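Local coordinates for 6-phospho-beta-d glycosidase (Streptococcus pyogenes, PDB 5FOO), which probably hydrolyses 6-phospho-beta-glucosides, as a family 1 glycoside hydrolase that binds 6-phosphocyclophellitol in its active-site pocket, at residues 242-251 against 262-270; 250-258 against 353-361. The protein carries 1 engineered substitution. All coordinates share one frame; numbering follows the deposited sequence.

Contact 1 of 2, residues 242-251 against 262-270; sequences HFAELWNNDL and PEELVAVLK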
ATOM      1  N   HIS A 242      -6.491  -6.053 -21.549  1.00 32.33           N
ATOM      2  CA  HIS A 242      -5.720  -4.943 -22.030  1.00 30.99           C
ATOM      3  C   HIS A 242      -6.200  -3.667 -21.374  1.00 32.91           C
ATOM      4  O   HIS A 242      -5.369  -2.897 -20.846  1.00 34.90           O
ATOM      5  CB  HIS A 242      -5.788  -4.802 -23.561  1.00 33.09           C
ATOM      6  CG  HIS A 242      -4.874  -3.743 -24.086  1.00 36.05           C
ATOM      7  ND1 HIS A 242      -3.501  -3.862 -24.035  1.00 38.65           N
ATOM      8  CD2 HIS A 242      -5.114  -2.522 -24.581  1.00 34.20           C
ATOM      9  CE1 HIS A 242      -2.938  -2.789 -24.528  1.00 36.11           C
ATOM     10  NE2 HIS A 242      -3.897  -1.955 -24.858  1.00 35.85           N
ATOM     11  N   PHE A 243      -7.506  -3.402 -21.413  1.00 29.02           N
ATOM     12  CA  PHE A 243      -7.964  -2.162 -20.819  1.00 27.08           C
ATOM     13  C   PHE A 243      -7.826  -2.220 -19.303  1.00 24.07           C
ATOM     14  O   PHE A 243      -7.427  -1.243 -18.686  1.00 26.96           O
ATOM     15  CB  PHE A 243      -9.369  -1.676 -21.299  1.00 27.82           C
ATOM     16  CG  PHE A 243      -9.760  -0.368 -20.655  1.00 27.34           C
ATOM     17  CD1 PHE A 243      -9.339   0.845 -21.189  1.00 26.71           C
ATOM     18  CD2 PHE A 243     -10.395  -0.358 -19.429  1.00 26.50           C
ATOM     19  CE1 PHE A 243      -9.618   2.029 -20.516  1.00 27.41           C
ATOM     20  CE2 PHE A 243     -10.681   0.855 -18.758  1.00 28.66           C
ATOM     21  CZ  PHE A 243     -10.294   2.026 -19.293  1.00 24.78           C
ATOM     22  N   ALA A 244      -8.098  -3.365 -18.682  1.00 25.16           N
ATOM     23  CA  ALA A 244      -7.971  -3.447 -17.255  1.00 25.05           C
ATOM     24  C   ALA A 244      -6.526  -3.153 -16.771  1.00 27.12           C
ATOM     25  O   ALA A 244      -6.328  -2.568 -15.682  1.00 26.56           O
ATOM     26  CB  ALA A 244      -8.424  -4.758 -16.738  1.00 25.21           C
ATOM     27  N   GLU A 245      -5.549  -3.514 -17.600  1.00 30.40           N
ATOM     28  CA  GLU A 245      -4.130  -3.206 -17.285  1.00 31.54           C
ATOM     29  C   GLU A 245      -3.882  -1.758 -17.467  1.00 29.31           C
ATOM     30  O   GLU A 245      -3.282  -1.145 -16.595  1.00 27.21           O
ATOM     31  CB  GLU A 245      -3.150  -4.037 -18.100  1.00 31.35           C
ATOM     32  CG  GLU A 245      -3.399  -5.515 -17.805  1.00 38.85           C
ATOM     33  CD  GLU A 245      -2.207  -6.341 -17.476  1.00 42.85           C
ATOM     34  OE1 GLU A 245      -1.112  -5.890 -17.768  1.00 50.89           O
ATOM     35  OE2 GLU A 245      -2.398  -7.457 -16.934  1.00 40.09           O
ATOM     36  N   LEU A 246      -4.385  -1.188 -18.560  1.00 28.14           N
ATOM     37  CA  LEU A 246      -4.164   0.243 -18.797  1.00 30.47           C
ATOM     38  C   LEU A 246      -4.544   1.120 -17.612  1.00 29.44           C
ATOM     39  O   LEU A 246      -3.802   2.055 -17.276  1.00 29.43           O
ATOM     40  CB  LEU A 246      -4.918   0.791 -20.004  1.00 31.41           C
ATOM     41  CG  LEU A 246      -4.433   0.534 -21.403  1.00 36.30           C
ATOM     42  CD1 LEU A 246      -5.473   1.117 -22.353  1.00 37.13           C
ATOM     43  CD2 LEU A 246      -3.094   1.211 -21.622  1.00 38.36           C
ATOM     44  N   TRP A 247      -5.738   0.858 -17.062  1.00 28.23           N
ATOM     45  CA  TRP A 247      -6.278   1.557 -15.928  1.00 28.39           C
ATOM     46  C   TRP A 247      -5.618   1.129 -14.609  1.00 28.34           C
ATOM     47  O   TRP A 247      -5.100   1.971 -13.903  1.00 28.97           O
ATOM     48  CB  TRP A 247      -7.834   1.393 -15.845  1.00 27.11           C
ATOM     49  CG  TRP A 247      -8.427   2.005 -14.639  1.00 23.60           C
ATOM     50  CD1 TRP A 247      -8.818   1.330 -13.516  1.00 23.99           C
ATOM     51  CD2 TRP A 247      -8.746   3.390 -14.400  1.00 24.26           C
ATOM     52  NE1 TRP A 247      -9.294   2.193 -12.591  1.00 25.28           N
ATOM     53  CE2 TRP A 247      -9.237   3.475 -13.097  1.00 24.94           C
ATOM     54  CE3 TRP A 247      -8.619   4.569 -15.140  1.00 25.04           C
ATOM     55  CZ2 TRP A 247      -9.635   4.656 -12.542  1.00 24.26           C
ATOM     56  CZ3 TRP A 247      -9.020   5.735 -14.586  1.00 24.72           C
ATOM     57  CH2 TRP A 247      -9.512   5.785 -13.292  1.00 24.39           C
ATOM     58  N   ASN A 248      -5.707  -0.142 -14.255  1.00 30.31           N
ATOM     59  CA  ASN A 248      -5.323  -0.576 -12.904  1.00 32.88           C
ATOM     60  C   ASN A 248      -3.801  -0.570 -12.664  1.00 29.26           C
ATOM     61  O   ASN A 248      -3.377  -0.479 -11.529  1.00 32.63           O
ATOM     62  CB  ASN A 248      -5.906  -1.957 -12.529  1.00 32.00           C
ATOM     63  CG  ASN A 248      -7.424  -1.942 -12.482  1.00 37.39           C
ATOM     64  OD1 ASN A 248      -8.021  -1.432 -11.530  1.00 36.73           O
ATOM     65  ND2 ASN A 248      -8.063  -2.414 -13.560  1.00 37.79           N
ATOM     66  N   ASN A 249      -3.019  -0.698 -13.729  1.00 27.29           N
ATOM     67  CA  ASN A 249      -1.563  -0.775 -13.632  1.00 31.17           C
ATOM     68  C   ASN A 249      -0.870   0.412 -14.311  1.00 31.25           C
ATOM     69  O   ASN A 249      -0.128   1.152 -13.635  1.00 26.59           O
ATOM     70  CB  ASN A 249      -1.052  -2.112 -14.160  1.00 30.70           C
ATOM     71  CG  ASN A 249      -1.584  -3.274 -13.329  1.00 34.83           C
ATOM     72  OD1 ASN A 249      -2.037  -3.076 -12.207  1.00 42.78           O
ATOM     73  ND2 ASN A 249      -1.513  -4.445 -13.844  1.00 31.78           N
ATOM     74  N   ASP A 250      -1.126   0.595 -15.607  1.00 29.70           N
ATOM     75  CA  ASP A 250      -0.334   1.523 -16.408  1.00 27.34           C
ATOM     76  C   ASP A 250      -0.418   2.970 -16.014  1.00 29.42           C
ATOM     77  O   ASP A 250       0.610   3.660 -16.071  1.00 26.80           O
ATOM     78  CB  ASP A 250      -0.646   1.409 -17.859  1.00 29.19           C
ATOM     79  CG  ASP A 250      -0.293   0.085 -18.435  1.00 34.06           C
ATOM     80  OD1 ASP A 250       0.082  -0.872 -17.709  1.00 39.47           O
ATOM     81  OD2 ASP A 250      -0.461  -0.021 -19.637  1.00 46.10           O
ATOM     82  N   LEU A 251      -1.606   3.448 -15.619  1.00 29.22           N
ATOM     83  CA  LEU A 251      -1.802   4.874 -15.311  1.00 28.78           C
ATOM     84  C   LEU A 251      -0.698   5.285 -14.300  1.00 29.21           C
ATOM     85  O   LEU A 251       0.107   6.148 -14.559  1.00 28.74           O
ATOM     86  CB  LEU A 251      -3.203   5.111 -14.721  1.00 27.21           C
ATOM     87  CG  LEU A 251      -3.681   6.556 -14.578  1.00 27.89           C
ATOM     88  CD1 LEU A 251      -5.160   6.631 -14.144  1.00 27.25           C
ATOM     89  CD2 LEU A 251      -2.867   7.332 -13.568  1.00 30.65           C
ATOM     90  N   PRO A 262      -0.226   6.880 -20.007  1.00 29.41           N
ATOM     91  CA  PRO A 262      -0.295   6.080 -21.242  1.00 30.56           C
ATOM     92  C   PRO A 262      -1.283   6.661 -22.248  1.00 36.14           C
ATOM     93  O   PRO A 262      -2.451   6.959 -21.890  1.00 37.05           O
ATOM     94  CB  PRO A 262      -0.772   4.716 -20.785  1.00 31.73           C
ATOM     95  CG  PRO A 262      -0.986   4.805 -19.314  1.00 30.77           C
ATOM     96  CD  PRO A 262      -0.861   6.227 -18.863  1.00 29.63           C
ATOM     97  N   GLU A 263      -0.821   6.809 -23.485  1.00 38.03           N
ATOM     98  CA  GLU A 263      -1.536   7.543 -24.535  1.00 39.54           C
ATOM     99  C   GLU A 263      -2.873   6.873 -24.867  1.00 34.17           C
ATOM    100  O   GLU A 263      -3.907   7.521 -25.041  1.00 29.76           O
ATOM    101  CB  GLU A 263      -0.679   7.591 -25.796  1.00 45.55           C
ATOM    102  CG  GLU A 263       0.585   8.407 -25.688  1.00 54.02           C
ATOM    103  CD  GLU A 263       0.524   9.670 -26.495  1.00 72.51           C
ATOM    104  OE1 GLU A 263      -0.145  10.628 -26.017  1.00 78.29           O
ATOM    105  OE2 GLU A 263       1.129   9.679 -27.603  1.00 71.68           O
ATOM    106  N   GLU A 264      -2.850   5.557 -24.895  1.00 31.45           N
ATOM    107  CA  GLU A 264      -4.054   4.813 -25.188  1.00 37.89           C
ATOM    108  C   GLU A 264      -5.134   5.045 -24.126  1.00 36.21           C
ATOM    109  O   GLU A 264      -6.313   5.139 -24.469  1.00 32.10           O
ATOM    110  CB  GLU A 264      -3.750   3.324 -25.371  1.00 41.09           C
ATOM    111  CG  GLU A 264      -4.917   2.551 -25.945  1.00 44.46           C
ATOM    112  CD  GLU A 264      -4.661   1.054 -26.060  1.00 46.52           C
ATOM    113  OE1 GLU A 264      -3.518   0.575 -25.873  1.00 48.66           O
ATOM    114  OE2 GLU A 264      -5.628   0.331 -26.356  1.00 49.16           O
ATOM    115  N   LEU A 265      -4.719   5.171 -22.853  1.00 32.28           N
ATOM    116  CA  LEU A 265      -5.651   5.386 -21.784  1.00 32.29           C
ATOM    117  C   LEU A 265      -6.269   6.768 -21.902  1.00 31.70           C
ATOM    118  O   LEU A 265      -7.474   6.918 -21.791  1.00 30.56           O
ATOM    119  CB  LEU A 265      -5.050   5.131 -20.365  1.00 31.93           C
ATOM    120  CG  LEU A 265      -5.961   5.504 -19.186  1.00 31.70           C
ATOM    121  CD1 LEU A 265      -7.215   4.606 -19.177  1.00 29.67           C
ATOM    122  CD2 LEU A 265      -5.210   5.412 -17.861  1.00 32.83           C
ATOM    123  N   VAL A 266      -5.419   7.768 -22.049  1.00 31.09           N
ATOM    124  CA  VAL A 266      -5.826   9.096 -22.376  1.00 30.53           C
ATOM    125  C   VAL A 266      -6.868   9.173 -23.512  1.00 31.04           C
ATOM    126  O   VAL A 266      -7.828   9.887 -23.343  1.00 30.69           O
ATOM    127  CB  VAL A 266      -4.618   9.987 -22.744  1.00 33.03           C
ATOM    128  CG1 VAL A 266      -5.030  11.305 -23.386  1.00 31.50           C
ATOM    129  CG2 VAL A 266      -3.851  10.337 -21.475  1.00 36.98           C
ATOM    130  N   ALA A 267      -6.658   8.516 -24.652  1.00 30.66           N
ATOM    131  CA  ALA A 267      -7.673   8.522 -25.751  1.00 34.16           C
ATOM    132  C   ALA A 267      -9.017   7.910 -25.282  1.00 32.51           C
ATOM    133  O   ALA A 267     -10.061   8.464 -25.573  1.00 37.31           O
ATOM    134  CB  ALA A 267      -7.150   7.771 -26.987  1.00 37.02           C
ATOM    135  N   VAL A 268      -9.008   6.838 -24.483  1.00 28.91           N
ATOM    136  CA  VAL A 268     -10.270   6.305 -23.974  1.00 30.75           C
ATOM    137  C   VAL A 268     -10.998   7.314 -23.081  1.00 33.48           C
ATOM    138  O   VAL A 268     -12.220   7.552 -23.221  1.00 31.40           O
ATOM    139  CB  VAL A 268     -10.086   4.939 -23.298  1.00 32.92           C
ATOM    140  CG1 VAL A 268     -11.371   4.447 -22.615  1.00 34.08           C
ATOM    141  CG2 VAL A 268      -9.555   3.904 -24.312  1.00 33.68           C
ATOM    142  N   LEU A 269     -10.260   7.907 -22.164  1.00 29.56           N
ATOM    143  CA  LEU A 269     -10.871   8.812 -21.180  1.00 32.56           C
ATOM    144  C   LEU A 269     -11.488  10.021 -21.881  1.00 33.77           C
ATOM    145  O   LEU A 269     -12.579  10.431 -21.517  1.00 33.73           O
ATOM    146  CB  LEU A 269      -9.841   9.291 -20.133  1.00 29.47           C
ATOM    147  CG  LEU A 269      -9.326   8.178 -19.222  1.00 28.31           C
ATOM    148  CD1 LEU A 269      -8.222   8.792 -18.374  1.00 30.21           C
ATOM    149  CD2 LEU A 269     -10.426   7.581 -18.344  1.00 27.33           C
ATOM    150  N   LYS A 270     -10.786  10.523 -22.896  1.00 34.26           N
ATOM    151  CA  LYS A 270     -11.219  11.672 -23.711  1.00 39.34           C
ATOM    152  C   LYS A 270     -12.456  11.340 -24.547  1.00 35.12           C
ATOM    153  O   LYS A 270     -13.397  12.099 -24.569  1.00 35.48           O
ATOM    154  CB  LYS A 270     -10.085  12.040 -24.618  1.00 42.02           C
ATOM    155  CG  LYS A 270     -10.112  13.348 -25.370  1.00 43.49           C
ATOM    156  CD  LYS A 270      -8.929  13.205 -26.363  1.00 54.09           C
ATOM    157  CE  LYS A 270      -8.341  14.494 -26.886  1.00 60.46           C
ATOM    158  NZ  LYS A 270      -9.450  15.309 -27.443  1.00 59.04           N
TER

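Contact 2 of 2, residues 250-258 against 353-361; sequences DLFMEAAVH and MRDHYDNIP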
ATOM      1  N   ASP A 250      -1.126   0.595 -15.607  1.00 29.70           N
ATOM      2  CA  ASP A 250      -0.334   1.523 -16.408  1.00 27.34           C
ATOM      3  C   ASP A 250      -0.418   2.970 -16.014  1.00 29.42           C
ATOM      4  O   ASP A 250       0.610   3.660 -16.071  1.00 26.80           O
ATOM      5  CB  ASP A 250      -0.646   1.409 -17.859  1.00 29.19           C
ATOM      6  CG  ASP A 250      -0.293   0.085 -18.435  1.00 34.06           C
ATOM      7  OD1 ASP A 250       0.082  -0.872 -17.709  1.00 39.47           O
ATOM      8  OD2 ASP A 250      -0.461  -0.021 -19.637  1.00 46.10           O
ATOM      9  N   LEU A 251      -1.606   3.448 -15.619  1.00 29.22           N
ATOM     10  CA  LEU A 251      -1.802   4.874 -15.311  1.00 28.78           C
ATOM     11  C   LEU A 251      -0.698   5.285 -14.300  1.00 29.21           C
ATOM     12  O   LEU A 251       0.107   6.148 -14.559  1.00 28.74           O
ATOM     13  CB  LEU A 251      -3.203   5.111 -14.721  1.00 27.21           C
ATOM     14  CG  LEU A 251      -3.681   6.556 -14.578  1.00 27.89           C
ATOM     15  CD1 LEU A 251      -5.160   6.631 -14.144  1.00 27.25           C
ATOM     16  CD2 LEU A 251      -2.867   7.332 -13.568  1.00 30.65           C
ATOM     17  N   PHE A 252      -0.671   4.650 -13.147  1.00 27.90           N
ATOM     18  CA  PHE A 252       0.255   5.103 -12.115  1.00 27.55           C
ATOM     19  C   PHE A 252       1.721   4.654 -12.382  1.00 26.03           C
ATOM     20  O   PHE A 252       2.643   5.379 -11.988  1.00 28.53           O
ATOM     21  CB  PHE A 252      -0.205   4.713 -10.710  1.00 25.14           C
ATOM     22  CG  PHE A 252      -1.359   5.541 -10.182  1.00 25.96           C
ATOM     23  CD1 PHE A 252      -1.199   6.867  -9.856  1.00 25.85           C
ATOM     24  CD2 PHE A 252      -2.631   4.967 -10.009  1.00 28.02           C
ATOM     25  CE1 PHE A 252      -2.260   7.640  -9.354  1.00 27.37           C
ATOM     26  CE2 PHE A 252      -3.715   5.738  -9.555  1.00 28.97           C
ATOM     27  CZ  PHE A 252      -3.524   7.072  -9.206  1.00 27.87           C
ATOM     28  N   MET A 253       1.925   3.481 -12.981  1.00 24.74           N
ATOM     29  CA  MET A 253       3.278   3.002 -13.300  1.00 28.03           C
ATOM     30  C   MET A 253       3.978   3.869 -14.331  1.00 27.05           C
ATOM     31  O   MET A 253       5.109   4.240 -14.125  1.00 24.21           O
ATOM     32  CB  MET A 253       3.307   1.574 -13.773  1.00 28.25           C
ATOM     33  CG  MET A 253       3.125   0.555 -12.664  1.00 30.92           C
ATOM     34  SD  MET A 253       4.546   0.414 -11.556  1.00 34.01           S
ATOM     35  CE  MET A 253       5.751  -0.281 -12.683  1.00 27.59           C
ATOM     36  N   GLU A 254       3.270   4.218 -15.406  1.00 30.23           N
ATOM     37  CA  GLU A 254       3.813   5.036 -16.464  1.00 30.78           C
ATOM     38  C   GLU A 254       4.140   6.386 -15.908  1.00 26.08           C
ATOM     39  O   GLU A 254       5.189   6.902 -16.208  1.00 25.72           O
ATOM     40  CB  GLU A 254       2.899   5.137 -17.691  1.00 37.15           C
ATOM     41  CG  GLU A 254       2.788   3.863 -18.513  1.00 46.48           C
ATOM     42  CD  GLU A 254       4.130   3.396 -19.046  1.00 52.11           C
ATOM     43  OE1 GLU A 254       4.969   4.251 -19.402  1.00 47.37           O
ATOM     44  OE2 GLU A 254       4.324   2.168 -19.107  1.00 62.33           O
ATOM     45  N   ALA A 255       3.243   6.980 -15.124  1.00 25.73           N
ATOM     46  CA  ALA A 255       3.531   8.260 -14.503  1.00 24.63           C
ATOM     47  C   ALA A 255       4.702   8.208 -13.489  1.00 25.01           C
ATOM     48  O   ALA A 255       5.569   9.071 -13.514  1.00 28.81           O
ATOM     49  CB  ALA A 255       2.318   8.814 -13.827  1.00 25.81           C
ATOM     50  N   ALA A 256       4.744   7.199 -12.623  1.00 25.90           N
ATOM     51  CA  ALA A 256       5.829   7.065 -11.637  1.00 26.62           C
ATOM     52  C   ALA A 256       7.234   6.895 -12.268  1.00 30.51           C
ATOM     53  O   ALA A 256       8.161   7.562 -11.854  1.00 28.27           O
ATOM     54  CB  ALA A 256       5.564   5.915 -10.703  1.00 28.51           C
ATOM     55  N   VAL A 257       7.348   5.994 -13.244  1.00 28.86           N
ATOM     56  CA  VAL A 257       8.599   5.531 -13.760  1.00 24.97           C
ATOM     57  C   VAL A 257       9.020   6.345 -14.997  1.00 27.62           C
ATOM     58  O   VAL A 257      10.143   6.747 -15.080  1.00 26.23           O
ATOM     59  CB  VAL A 257       8.484   4.067 -14.180  1.00 26.79           C
ATOM     60  CG1 VAL A 257       9.767   3.587 -14.816  1.00 27.51           C
ATOM     61  CG2 VAL A 257       8.101   3.162 -12.982  1.00 28.43           C
ATOM     62  N   HIS A 258       8.115   6.562 -15.957  1.00 26.74           N
ATOM     63  CA  HIS A 258       8.408   7.248 -17.182  1.00 27.08           C
ATOM     64  C   HIS A 258       7.899   8.635 -17.191  1.00 27.51           C
ATOM     65  O   HIS A 258       8.215   9.314 -18.106  1.00 30.94           O
ATOM     66  CB  HIS A 258       7.953   6.484 -18.435  1.00 29.04           C
ATOM     67  CG  HIS A 258       8.609   5.138 -18.588  1.00 33.37           C
ATOM     68  ND1 HIS A 258       7.897   3.957 -18.630  1.00 35.09           N
ATOM     69  CD2 HIS A 258       9.917   4.780 -18.640  1.00 32.95           C
ATOM     70  CE1 HIS A 258       8.726   2.934 -18.740  1.00 33.80           C
ATOM     71  NE2 HIS A 258       9.962   3.406 -18.709  1.00 36.60           N
ATOM     72  N   MET A 353       8.635  -5.942 -14.594  1.00 30.88           N
ATOM     73  CA  MET A 353       9.582  -4.900 -14.136  1.00 30.23           C
ATOM     74  C   MET A 353      10.852  -4.947 -14.986  1.00 31.42           C
ATOM     75  O   MET A 353      11.345  -3.907 -15.484  1.00 28.24           O
ATOM     76  CB  MET A 353       9.926  -5.075 -12.662  1.00 28.70           C
ATOM     77  CG  MET A 353       8.841  -4.585 -11.725  1.00 28.25           C
ATOM     78  SD  MET A 353       8.476  -2.837 -11.981  1.00 31.29           S
ATOM     79  CE  MET A 353      10.004  -1.994 -11.703  1.00 32.16           C
ATOM     80  N   ARG A 354      11.332  -6.168 -15.173  1.00 31.51           N
ATOM     81  CA  ARG A 354      12.529  -6.421 -15.978  1.00 34.28           C
ATOM     82  C   ARG A 354      12.425  -5.880 -17.400  1.00 33.00           C
ATOM     83  O   ARG A 354      13.360  -5.264 -17.843  1.00 30.56           O
ATOM     84  CB  ARG A 354      12.889  -7.915 -16.027  1.00 33.98           C
ATOM     85  CG  ARG A 354      14.356  -8.149 -16.508  1.00 32.72           C
ATOM     86  CD  ARG A 354      14.593  -9.614 -16.774  1.00 33.25           C
ATOM     87  NE  ARG A 354      13.743  -9.997 -17.872  1.00 32.17           N
ATOM     88  CZ  ARG A 354      13.514 -11.237 -18.283  1.00 35.04           C
ATOM     89  NH1 ARG A 354      14.088 -12.274 -17.690  1.00 34.73           N
ATOM     90  NH2 ARG A 354      12.665 -11.444 -19.299  1.00 33.07           N
ATOM     91  N   ASP A 355      11.284  -6.096 -18.073  1.00 34.99           N
ATOM     92  CA  ASP A 355      11.178  -5.940 -19.520  1.00 35.92           C
ATOM     93  C   ASP A 355      10.458  -4.719 -19.928  1.00 38.94           C
ATOM     94  O   ASP A 355      10.609  -4.307 -21.068  1.00 38.06           O
ATOM     95  CB  ASP A 355      10.498  -7.136 -20.176  1.00 37.21           C
ATOM     96  CG  ASP A 355      11.287  -8.409 -20.041  1.00 34.83           C
ATOM     97  OD1 ASP A 355      12.478  -8.328 -19.752  1.00 39.28           O
ATOM     98  OD2 ASP A 355      10.753  -9.506 -20.244  1.00 33.23           O
ATOM     99  N   HIS A 356       9.680  -4.124 -19.032  1.00 36.23           N
ATOM    100  CA  HIS A 356       8.873  -2.976 -19.415  1.00 35.62           C
ATOM    101  C   HIS A 356       9.132  -1.745 -18.575  1.00 37.60           C
ATOM    102  O   HIS A 356       8.715  -0.619 -18.940  1.00 31.41           O
ATOM    103  CB  HIS A 356       7.390  -3.375 -19.422  1.00 39.52           C
ATOM    104  CG  HIS A 356       7.076  -4.437 -20.435  1.00 43.42           C
ATOM    105  ND1 HIS A 356       6.904  -4.160 -21.775  1.00 50.44           N
ATOM    106  CD2 HIS A 356       6.941  -5.778 -20.315  1.00 47.43           C
ATOM    107  CE1 HIS A 356       6.689  -5.278 -22.444  1.00 44.34           C
ATOM    108  NE2 HIS A 356       6.709  -6.277 -21.582  1.00 49.43           N
ATOM    109  N   TYR A 357       9.859  -1.890 -17.465  1.00 34.29           N
ATOM    110  CA  TYR A 357      10.067  -0.697 -16.647  1.00 34.25           C
ATOM    111  C   TYR A 357      11.514  -0.485 -16.329  1.00 31.86           C
ATOM    112  O   TYR A 357      11.820  -0.040 -15.213  1.00 27.12           O
ATOM    113  CB  TYR A 357       9.172  -0.779 -15.404  1.00 31.66           C
ATOM    114  CG  TYR A 357       7.737  -0.586 -15.798  1.00 33.55           C
ATOM    115  CD1 TYR A 357       7.243   0.667 -16.120  1.00 33.82           C
ATOM    116  CD2 TYR A 357       6.872  -1.674 -15.897  1.00 30.42           C
ATOM    117  CE1 TYR A 357       5.897   0.846 -16.539  1.00 32.73           C
ATOM    118  CE2 TYR A 357       5.568  -1.491 -16.282  1.00 29.92           C
ATOM    119  CZ  TYR A 357       5.096  -0.245 -16.606  1.00 29.71           C
ATOM    120  OH  TYR A 357       3.781  -0.131 -16.955  1.00 35.06           O
ATOM    121  N   ASP A 358      12.357  -0.802 -17.339  1.00 34.34           N
ATOM    122  CA  ASP A 358      13.794  -0.527 -17.393  1.00 33.46           C
ATOM    123  C   ASP A 358      14.520  -1.247 -16.275  1.00 34.43           C
ATOM    124  O   ASP A 358      15.545  -0.798 -15.801  1.00 32.02           O
ATOM    125  CB  ASP A 358      14.044   0.962 -17.256  1.00 37.50           C
ATOM    126  CG  ASP A 358      13.322   1.760 -18.291  1.00 46.99           C
ATOM    127  OD1 ASP A 358      13.305   1.348 -19.444  1.00 52.65           O
ATOM    128  OD2 ASP A 358      12.769   2.817 -17.970  1.00 60.16           O
ATOM    129  N   ASN A 359      13.949  -2.344 -15.807  1.00 34.92           N
ATOM    130  CA  ASN A 359      14.439  -2.985 -14.603  1.00 33.80           C
ATOM    131  C   ASN A 359      14.860  -2.057 -13.462  1.00 34.75           C
ATOM    132  O   ASN A 359      15.819  -2.387 -12.737  1.00 28.49           O
ATOM    133  CB  ASN A 359      15.627  -3.876 -14.988  1.00 35.68           C
ATOM    134  CG  ASN A 359      15.724  -5.134 -14.155  1.00 35.93           C
ATOM    135  OD1 ASN A 359      14.780  -5.581 -13.472  1.00 36.62           O
ATOM    136  ND2 ASN A 359      16.872  -5.747 -14.241  1.00 31.73           N
ATOM    137  N   ILE A 360      14.163  -0.928 -13.251  1.00 31.15           N
ATOM    138  CA  ILE A 360      14.491  -0.140 -12.085  1.00 29.33           C
ATOM    139  C   ILE A 360      14.354  -0.914 -10.728  1.00 31.48           C
ATOM    140  O   ILE A 360      13.679  -1.955 -10.632  1.00 30.71           O
ATOM    141  CB  ILE A 360      13.665   1.135 -11.955  1.00 30.72           C
ATOM    142  CG1 ILE A 360      12.188   0.844 -11.812  1.00 28.92           C
ATOM    143  CG2 ILE A 360      13.926   2.101 -13.113  1.00 36.38           C
ATOM    144  CD1 ILE A 360      11.490   2.041 -11.220  1.00 29.80           C
ATOM    145  N   PRO A 361      14.955  -0.368  -9.667  1.00 29.69           N
ATOM    146  CA  PRO A 361      14.804  -1.139  -8.415  1.00 29.57           C
ATOM    147  C   PRO A 361      13.383  -1.170  -7.862  1.00 27.04           C
ATOM    148  O   PRO A 361      12.662  -0.160  -7.921  1.00 26.44           O
ATOM    149  CB  PRO A 361      15.787  -0.466  -7.439  1.00 28.56           C
ATOM    150  CG  PRO A 361      16.671   0.426  -8.298  1.00 28.26           C
ATOM    151  CD  PRO A 361      15.911   0.752  -9.543  1.00 28.95           C
TER

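Contact 1 of 2, residues 242-251 against 262-270
Leu265 packs as a knob into a hole made by Phe243, Leu246, Trp247 and Leu251, joining two helices on the outside of a TIM barrel. The short helical segments are steeply crossed, at -107°, with axes 9.8 Å apart. The protruding leucine meets residues from two successive turns of its partner. The inner part is tight and apolar. With CG of Leu265 anti to the backbone N (chi1 173°), its two methyls diverge: CD1 turns to the Phe243 ring, 3.8 Å from CE1, and CD2 reaches Leu251, 3.7 Å from CB. The same CE1 of Phe243 also meets Val268 CG1 at 3.7 Å, an approach oblique to the ring. Trp247 presents its ring edge to Leu265, while its NE1 is hydrogen-bonded to Glu171 of helix 166-174. At the N-cap, Pro262 rests CG on Asp250 CB at 3.7 Å.

Outward, packing gives way to polar contact between two exposed residues. Glu264 runs its extended chain across Leu246, its CG 3.9 Å from Leu246 CD1, and delivers its carboxylate to the edge of the His242 imidazole. There His242 NE2 donates to Glu264 OE1 over 2.8 Å in a practically straight bond (178°); the acceptor lies in the ring plane, whereas the nitrogen meets OE1 on its syn side but well out of the carboxylate plane.

Contact 2 of 2, residues 250-258 against 353-361
The imidazole of His258 bridges two carboxylates, with a hydrogen bond from each ring nitrogen. His258 NE2 donates to Asp358 OD2 at 3.0 Å in a noticeably bent bond (141°), and the ring stands nearly upright on the carboxylate, whose oxygen is approached from above its plane. At the other nitrogen, His258 ND1 donates to Glu254 OE1, also at 3.0 Å, one helical turn back. Two bonds thus fix the rotation of the ring, and the flanking acids would be expected to favour its protonated form. Val257 CG1 lies over one imidazole face, and the carbonyl oxygen of His356 comes to the ring edge.

In the TIM barrel, helix 235-258 here lies beside the turn by which helix 344-356 passes into strand 362-367. Tyr357 is the first residue to leave helical geometry, and its side chain lies between the two elements, with the largest buried area of the contact. Its CG is anti to the carbonyl carbon (chi1 -71°), which turns the ring toward helix 235-258, against Met253 and Val257. Met253, bent at chi2 and chi3, places its CE methyl over the ring face, 3.6 Å from the Tyr357 centroid, a CH-pi contact with the sulfur more distant above the same ring. That methyl also touches Met353 SD at 3.8 Å, and both methionines reach Leu225. At the ring edge Val257 CG1 meets Tyr357 CD1 at 4.1 Å, while its second methyl, CG2, packs on Ile360 CD1 at 4.0 Å. Toward the phenol end the Glu254 side chain crosses that of Tyr357 at about a right angle, its carboxylate plane turned 39° from the ring, bringing OE2 to 3.2 Å from Tyr357 OH.

Followed from the N terminus, the chain enters helix 235-258 after barrel strand 218-224, and this helix serves both contacts. Contact 1 closes at once: only ten residues separate its segments, and helix 263-271 folds back across the middle of the longer helix. Contact 2 closes a much larger loop of 94 residues, which contains strand 293-297, joining the end of helix 235-258 to the exit of helix 344-356. Because 250-258 precedes 262-270, the two loops cross and do not nest. The contacts share Asp250 and Leu251 and touch where Pro262 CG lies 4.0 Å from Glu254 CG, so helix 235-258 is tied both to helix 263-271 and to the turn between helix 344-356 and strand 362-367.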